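Local coordinates for protein Pre-mRNA splicing factor PRP8 (Cyanidioschyzon merolae, PDB 6NQI) that forms the RNase H-like domain of a core spliceosomal factor, which probably contacts pre-mRNA and the spliceosomal snRNAs during splicing, at residues Arg21-Trp29 / Leu119-Gln130. Residues are numbered along the deposited sequence; the frame is centred on the assembly and turned at random.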
# COMPACT_ATOMS: atom_id res chain seq x y z
N ARG A 21 -0.44 -13.53 7.96
CA ARG A 21 -1.57 -13.43 8.88
C ARG A 21 -1.92 -14.84 9.33
O ARG A 21 -2.03 -15.75 8.48
CB ARG A 21 -2.79 -12.75 8.23
CG ARG A 21 -2.62 -11.23 8.04
CD ARG A 21 -3.95 -10.52 7.75
NE ARG A 21 -4.64 -11.10 6.62
CZ ARG A 21 -5.95 -11.00 6.43
NH1 ARG A 21 -6.69 -10.34 7.31
NH2 ARG A 21 -6.51 -11.57 5.37
N PRO A 22 -2.04 -15.09 10.64
CA PRO A 22 -2.28 -16.47 11.12
C PRO A 22 -3.40 -17.16 10.36
O PRO A 22 -4.53 -16.66 10.33
CB PRO A 22 -2.63 -16.27 12.60
CG PRO A 22 -1.91 -15.01 12.98
CD PRO A 22 -2.01 -14.12 11.75
N HIS A 23 -3.08 -18.28 9.71
CA HIS A 23 -4.05 -19.11 9.00
C HIS A 23 -4.87 -18.32 7.97
O HIS A 23 -6.08 -18.54 7.82
CB HIS A 23 -4.99 -19.83 9.96
CG HIS A 23 -4.32 -20.74 10.94
ND1 HIS A 23 -4.10 -20.40 12.26
CD2 HIS A 23 -3.89 -22.02 10.81
CE1 HIS A 23 -3.54 -21.42 12.89
NE2 HIS A 23 -3.40 -22.42 12.03
N ALA A 24 -4.23 -17.40 7.28
CA ALA A 24 -4.91 -16.68 6.20
C ALA A 24 -3.87 -16.12 5.25
O ALA A 24 -2.71 -15.92 5.63
CB ALA A 24 -5.80 -15.56 6.74
N ASN A 25 -4.27 -15.92 4.00
CA ASN A 25 -3.41 -15.23 3.05
C ASN A 25 -3.12 -13.82 3.56
O ASN A 25 -4.02 -13.12 4.03
CB ASN A 25 -4.08 -15.14 1.68
CG ASN A 25 -4.45 -16.49 1.11
OD1 ASN A 25 -3.82 -17.51 1.39
ND2 ASN A 25 -5.48 -16.50 0.27
N GLY A 26 -1.85 -13.42 3.49
CA GLY A 26 -1.43 -12.07 3.79
C GLY A 26 -1.47 -11.16 2.58
O GLY A 26 -1.93 -11.53 1.50
N VAL A 27 -0.96 -9.93 2.76
CA VAL A 27 -0.94 -8.90 1.71
C VAL A 27 0.30 -8.04 1.90
O VAL A 27 0.72 -7.77 3.03
CB VAL A 27 -2.23 -8.03 1.73
CG1 VAL A 27 -2.06 -6.81 0.86
CG2 VAL A 27 -3.42 -8.80 1.20
N ILE A 28 0.89 -7.61 0.79
CA ILE A 28 1.90 -6.55 0.76
C ILE A 28 1.33 -5.36 -0.02
O ILE A 28 0.83 -5.53 -1.14
CB ILE A 28 3.22 -7.03 0.14
CG1 ILE A 28 3.84 -8.12 0.99
CG2 ILE A 28 4.19 -5.79 -0.08
CD1 ILE A 28 5.10 -8.70 0.41
N TRP A 29 1.36 -4.18 0.59
CA TRP A 29 0.81 -2.97 -0.02
C TRP A 29 1.90 -2.07 -0.58
O TRP A 29 2.92 -1.85 0.07
CB TRP A 29 0.01 -2.17 1.00
CG TRP A 29 -0.83 -3.00 1.88
CD1 TRP A 29 -0.46 -3.58 3.06
CD2 TRP A 29 -2.21 -3.29 1.70
NE1 TRP A 29 -1.52 -4.24 3.61
CE2 TRP A 29 -2.61 -4.07 2.80
CE3 TRP A 29 -3.15 -2.96 0.72
CZ2 TRP A 29 -3.91 -4.54 2.93
CZ3 TRP A 29 -4.44 -3.43 0.86
CH2 TRP A 29 -4.80 -4.21 1.95
N LEU A 119 -5.60 -0.97 5.48
CA LEU A 119 -6.50 -1.23 4.37
C LEU A 119 -7.04 -2.66 4.39
O LEU A 119 -8.06 -2.95 3.75
CB LEU A 119 -5.80 -0.96 3.04
CG LEU A 119 -5.59 0.51 2.81
CD1 LEU A 119 -4.85 0.76 1.49
CD2 LEU A 119 -6.94 1.21 2.88
N MET A 120 -6.40 -3.55 5.16
CA MET A 120 -6.90 -4.91 5.32
C MET A 120 -8.33 -4.93 5.81
O MET A 120 -9.00 -5.96 5.69
CB MET A 120 -6.01 -5.66 6.33
CG MET A 120 -6.09 -7.18 6.24
SD MET A 120 -5.53 -7.70 4.62
CE MET A 120 -7.08 -8.19 3.86
N ALA A 121 -8.82 -3.80 6.33
CA ALA A 121 -10.17 -3.67 6.84
C ALA A 121 -11.21 -3.36 5.76
O ALA A 121 -12.41 -3.49 6.04
CB ALA A 121 -10.18 -2.57 7.90
N LEU A 122 -10.81 -3.01 4.54
CA LEU A 122 -11.82 -2.73 3.51
C LEU A 122 -12.40 -4.06 3.03
O LEU A 122 -11.64 -4.98 2.71
CB LEU A 122 -11.19 -1.94 2.36
CG LEU A 122 -10.71 -0.50 2.71
CD1 LEU A 122 -10.23 0.31 1.50
CD2 LEU A 122 -11.76 0.32 3.48
N PRO A 123 -13.73 -4.22 3.01
CA PRO A 123 -14.30 -5.54 2.72
C PRO A 123 -14.01 -6.06 1.32
O PRO A 123 -13.86 -7.27 1.13
CB PRO A 123 -15.80 -5.35 2.98
CG PRO A 123 -15.89 -4.15 3.86
CD PRO A 123 -14.77 -3.26 3.39
N GLU A 124 -13.91 -5.17 0.32
CA GLU A 124 -13.61 -5.62 -1.03
C GLU A 124 -12.24 -6.28 -1.09
O GLU A 124 -12.07 -7.33 -1.72
CB GLU A 124 -13.68 -4.42 -1.98
CG GLU A 124 -14.33 -4.63 -3.34
CD GLU A 124 -15.26 -3.47 -3.67
OE1 GLU A 124 -14.74 -2.33 -3.89
OE2 GLU A 124 -16.49 -3.70 -3.74
N ILE A 125 -11.25 -5.68 -0.41
CA ILE A 125 -9.88 -6.21 -0.38
C ILE A 125 -9.81 -7.48 0.44
O ILE A 125 -9.17 -8.46 0.05
CB ILE A 125 -8.91 -5.16 0.19
CG1 ILE A 125 -8.91 -3.86 -0.61
CG2 ILE A 125 -7.51 -5.75 0.27
CD1 ILE A 125 -8.58 -4.05 -2.04
N ARG A 126 -10.38 -7.44 1.64
CA ARG A 126 -10.37 -8.63 2.49
C ARG A 126 -11.00 -9.82 1.76
O ARG A 126 -10.45 -10.93 1.78
CB ARG A 126 -11.07 -8.29 3.80
CG ARG A 126 -11.09 -9.38 4.81
CD ARG A 126 -12.09 -9.00 5.90
NE ARG A 126 -13.40 -8.68 5.33
CZ ARG A 126 -14.44 -8.23 6.03
NH1 ARG A 126 -14.34 -8.05 7.34
NH2 ARG A 126 -15.58 -7.97 5.41
N ASP A 127 -12.11 -9.58 1.06
CA ASP A 127 -12.82 -10.63 0.36
C ASP A 127 -12.06 -11.12 -0.86
O ASP A 127 -12.03 -12.34 -1.13
CB ASP A 127 -14.21 -10.13 -0.04
CG ASP A 127 -15.15 -10.04 1.15
OD1 ASP A 127 -14.78 -10.58 2.22
OD2 ASP A 127 -16.25 -9.44 1.02
N ARG A 128 -11.44 -10.22 -1.63
CA ARG A 128 -10.62 -10.71 -2.73
C ARG A 128 -9.40 -11.45 -2.20
O ARG A 128 -8.91 -12.39 -2.84
CB ARG A 128 -10.19 -9.56 -3.64
CG ARG A 128 -9.42 -10.00 -4.87
CD ARG A 128 -8.95 -8.77 -5.64
NE ARG A 128 -8.43 -9.03 -6.98
CZ ARG A 128 -8.94 -8.53 -8.10
NH1 ARG A 128 -10.00 -7.73 -8.05
NH2 ARG A 128 -8.38 -8.82 -9.27
N THR A 129 -8.95 -11.10 -0.99
CA THR A 129 -7.72 -11.68 -0.45
C THR A 129 -7.92 -13.10 0.01
O THR A 129 -7.16 -14.00 -0.37
CB THR A 129 -7.20 -10.83 0.70
OG1 THR A 129 -6.81 -9.55 0.23
CG2 THR A 129 -6.04 -11.53 1.39
N GLN A 130 -8.93 -13.34 0.86
CA GLN A 130 -9.08 -14.69 1.40
C GLN A 130 -9.41 -15.72 0.33
O GLN A 130 -8.90 -16.84 0.37
CB GLN A 130 -10.13 -14.72 2.50
CG GLN A 130 -9.61 -14.08 3.76
CD GLN A 130 -10.62 -14.12 4.87
OE1 GLN A 130 -11.22 -15.16 5.15
NE2 GLN A 130 -10.81 -12.97 5.53
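Trp-29 lays the six-membered ring of its indole against Leu-119, whose CB stands over one face, 3.8 Å from the ring centroid, in a CH-pi contact. Val-27 CG1, two residues back on the same strand, covers the opposite face, so the indole is sandwiched, while its NE1 is hydrogen-bonded to Thr-18 OG1 on the neighbouring strand. At the ring's edge lies the sulfur of Met-120, 3.9 Å from CZ2 of Trp-29, a Met-aromatic contact. The Met-120 chain, bent at chi2 (62°), brings the same SD over the centre of the Arg-21 guanidinium. Across the type II turn from Arg-21 to Ala-24, the backbone carbonyl of Asn-25 meets the edge of that flat group: Arg-21 NH2 donates to Asn-25 O at 3.2 Å, within the guanidinium plane, and NE adds a weak hydrogen bond. In this RNase H-like domain, strand 24-32 belongs to the central mixed sheet, and helix 123-130 packs on one side of it, its axis at 124° to that of residues 24-29. Ile-125 faces the sheet, its CG2 3.5 Å from CH2 of Trp-29. One turn on, Thr-129 turns its hydroxyl back to Ile-125 O, leaving CG2 directed at Val-27 and the Asn-25 carbonyl. Near the helix end, Asn-25 ND2 donates to Thr-129 O over 3.1 Å in an almost straight bond (174°), while Asn-25 OD1 accepts from Arg-45 N.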